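Local coordinates for putative glycoside hydrolase (Parabacteroides distasonis ATCC 8503, PDB 3GYC), which is a putative glycoside hydrolase with a TIM-barrel, cellulase-like domain that probably cleaves glycosidic bonds in carbohydrates, at residues 335-341 with 373-379. Sequence-based numbering, arbitrary orientation. Where two conformers were deposited one is given.
Sequences ARTGMWV and SPLDESL
Segment 335-341 carries the end of a helix into a barrel strand, and the extended run 373-376 passes over that turn before entering the short helix at 377. CA atoms come closest at Gly-338 and Leu-375 (4.3 Å) and, farther back, at Ala-335 and Ser-373 (6.1 Å). Gly-338 leaves the helix with phi/psi 83/-4. An ideal CB there would point toward 373-379, 3.2 Å from Asp-376 N, so the bare CA permits the close approach. Its O accepts the one hydrogen bond between the segments, from Asp-376 N (2.8 Å, 159°), and CA-H...O contacts join Gly-338 CA to Pro-374 O and Leu-375 CA to Gly-338 O, both 3.5 Å. Met-339, present as selenomethionine with all three chi angles m, has its CA-to-CB bond pointing away but folds back: its SE lies 3.5 Å from Asp-376 CB and its CE 3.5 Å from Leu-379 CD2. Thr-337 OG1 accepts from Met-339 N (3.2 Å), an ST turn, and itself hydrogen-bonds to Ala-334 O. The CA-to-CB bond of Leu-379 (chi1 m, chi2 t) points toward 335-341, its CD1 4.0 Å from Val-341 CG1, which also meets Leu-375 CD2 at 3.9 Å. Asp-376 (chi1 t) is the N-cap of helix 377-380, its OD2 accepting from Ser-378 N and Ser-378 OG, both 2.8 Å, while OD1 forms a salt bridge with Arg-295. The contact fastens the C-terminal tail over the last alpha-to-beta turn of the TIM barrel, between helix 321-337 and strand 340-343, with helix 276-297 beside Met-339 and helix 384-390 against Val-341 and Leu-375.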
loop_
_atom_site.group_PDB
_atom_site.type_symbol
_atom_site.label_atom_id
_atom_site.label_comp_id
_atom_site.label_asym_id
_atom_site.label_seq_id
_atom_site.Cartn_x
_atom_site.Cartn_y
_atom_site.Cartn_z
ATOM N N ALA A 335 10.050 10.729 -7.263
ATOM C CA ALA A 335 9.721 10.913 -8.660
ATOM C C ALA A 335 10.965 11.253 -9.500
ATOM O O ALA A 335 11.113 10.788 -10.625
ATOM C CB ALA A 335 8.654 11.996 -8.824
ATOM N N ARG A 336 11.883 12.017 -8.937
ATOM C CA ARG A 336 13.034 12.456 -9.690
ATOM C C ARG A 336 14.057 11.332 -9.970
ATOM O O ARG A 336 14.812 11.415 -10.925
ATOM C CB ARG A 336 13.672 13.659 -8.978
ATOM C CG ARG A 336 14.553 14.464 -9.868
ATOM C CD ARG A 336 15.136 15.701 -9.194
ATOM N NE ARG A 336 14.229 16.849 -9.080
ATOM C CZ ARG A 336 13.741 17.307 -7.939
ATOM N NH1 ARG A 336 14.063 16.710 -6.814
ATOM N NH2 ARG A 336 12.962 18.376 -7.924
ATOM N N THR A 337 14.074 10.276 -9.164
ATOM C CA THR A 337 15.034 9.173 -9.370
ATOM C C THR A 337 14.835 8.336 -10.632
ATOM O O THR A 337 15.770 7.702 -11.096
ATOM C CB THR A 337 14.994 8.156 -8.232
ATOM O OG1 THR A 337 13.751 7.442 -8.291
ATOM C CG2 THR A 337 15.201 8.868 -6.881
ATOM N N GLY A 338 13.615 8.313 -11.152
ATOM C CA GLY A 338 13.287 7.519 -12.341
ATOM C C GLY A 338 12.979 6.055 -12.069
ATOM O O GLY A 338 12.622 5.318 -12.980
HETATM N N MSE A 339 13.103 5.615 -10.819
HETATM C CA MSE A 339 12.845 4.209 -10.496
HETATM C C MSE A 339 11.405 3.909 -10.105
HETATM O O MSE A 339 11.033 2.745 -10.057
HETATM C CB MSE A 339 13.802 3.745 -9.403
HETATM C CG MSE A 339 15.273 3.810 -9.834
HETATM SE SE MSE A 339 15.728 2.877 -11.410
HETATM C CE MSE A 339 14.646 1.274 -11.083
ATOM N N TRP A 340 10.598 4.924 -9.817
ATOM C CA TRP A 340 9.225 4.676 -9.399
ATOM C C TRP A 340 8.245 4.713 -10.568
ATOM O O TRP A 340 8.274 5.630 -11.363
ATOM C CB TRP A 340 8.801 5.680 -8.320
ATOM C CG TRP A 340 9.055 5.258 -6.877
ATOM C CD1 TRP A 340 8.137 4.716 -6.057
ATOM C CD2 TRP A 340 10.251 5.405 -6.101
ATOM N NE1 TRP A 340 8.667 4.466 -4.838
ATOM C CE2 TRP A 340 9.969 4.888 -4.823
ATOM C CE3 TRP A 340 11.537 5.907 -6.360
ATOM C CZ2 TRP A 340 10.905 4.853 -3.810
ATOM C CZ3 TRP A 340 12.469 5.885 -5.343
ATOM C CH2 TRP A 340 12.156 5.350 -4.085
ATOM N N VAL A 341 7.417 3.685 -10.684
ATOM C CA VAL A 341 6.367 3.610 -11.708
ATOM C C VAL A 341 4.995 3.955 -11.119
ATOM O O VAL A 341 4.050 4.238 -11.850
ATOM C CB VAL A 341 6.329 2.191 -12.391
ATOM C CG1 VAL A 341 7.655 1.917 -13.134
ATOM C CG2 VAL A 341 6.060 1.107 -11.378
ATOM N N SER A 373 7.170 12.497 -14.766
ATOM C CA SER A 373 8.538 12.084 -14.481
ATOM C C SER A 373 8.981 10.964 -15.449
ATOM O O SER A 373 8.281 9.991 -15.636
ATOM C CB SER A 373 8.689 11.648 -13.031
ATOM O OG SER A 373 8.463 12.746 -12.162
ATOM N N PRO A 374 10.125 11.145 -16.131
ATOM C CA PRO A 374 10.640 10.069 -16.986
ATOM C C PRO A 374 11.149 8.873 -16.181
ATOM O O PRO A 374 11.667 9.050 -15.083
ATOM C CB PRO A 374 11.813 10.738 -17.701
ATOM C CG PRO A 374 12.202 11.846 -16.856
ATOM C CD PRO A 374 11.003 12.323 -16.137
ATOM N N LEU A 375 11.006 7.676 -16.733
ATOM C CA LEU A 375 11.474 6.425 -16.115
ATOM C C LEU A 375 12.932 6.128 -16.472
ATOM O O LEU A 375 13.380 6.458 -17.560
ATOM C CB LEU A 375 10.597 5.252 -16.581
ATOM C CG LEU A 375 9.144 5.267 -16.079
ATOM C CD1 LEU A 375 8.364 4.104 -16.694
ATOM C CD2 LEU A 375 9.158 5.191 -14.596
ATOM N N ASP A 376 13.647 5.471 -15.564
ATOM C CA ASP A 376 15.062 5.114 -15.770
ATOM C C ASP A 376 15.192 4.080 -16.902
ATOM O O ASP A 376 14.314 3.241 -17.101
ATOM C CB ASP A 376 15.628 4.599 -14.447
ATOM C CG ASP A 376 17.132 4.465 -14.441
ATOM O OD1 ASP A 376 17.798 5.329 -13.851
ATOM O OD2 ASP A 376 17.657 3.517 -15.046
ATOM N N GLU A 377 16.279 4.157 -17.665
ATOM C CA GLU A 377 16.514 3.211 -18.769
ATOM C C GLU A 377 16.742 1.789 -18.263
ATOM O O GLU A 377 16.560 0.834 -19.004
ATOM C CB GLU A 377 17.629 3.687 -19.746
ATOM C CG GLU A 377 19.098 3.347 -19.426
ATOM C CD GLU A 377 20.063 3.781 -20.581
ATOM O OE1 GLU A 377 20.348 4.989 -20.691
ATOM O OE2 GLU A 377 20.558 2.930 -21.390
ATOM N N SER A 378 17.104 1.631 -16.998
ATOM C CA SER A 378 17.202 0.293 -16.424
ATOM C C SER A 378 15.836 -0.422 -16.447
ATOM O O SER A 378 15.783 -1.644 -16.374
ATOM C CB SER A 378 17.716 0.349 -15.010
ATOM O OG SER A 378 16.810 1.044 -14.170
ATOM N N LEU A 379 14.756 0.355 -16.533
ATOM C CA LEU A 379 13.385 -0.194 -16.611
ATOM C C LEU A 379 12.818 -0.229 -18.022
ATOM O O LEU A 379 12.092 -1.148 -18.376
ATOM C CB LEU A 379 12.417 0.627 -15.757
ATOM C CG LEU A 379 12.720 0.780 -14.269
ATOM C CD1 LEU A 379 11.586 1.579 -13.635
ATOM C CD2 LEU A 379 12.923 -0.567 -13.580
#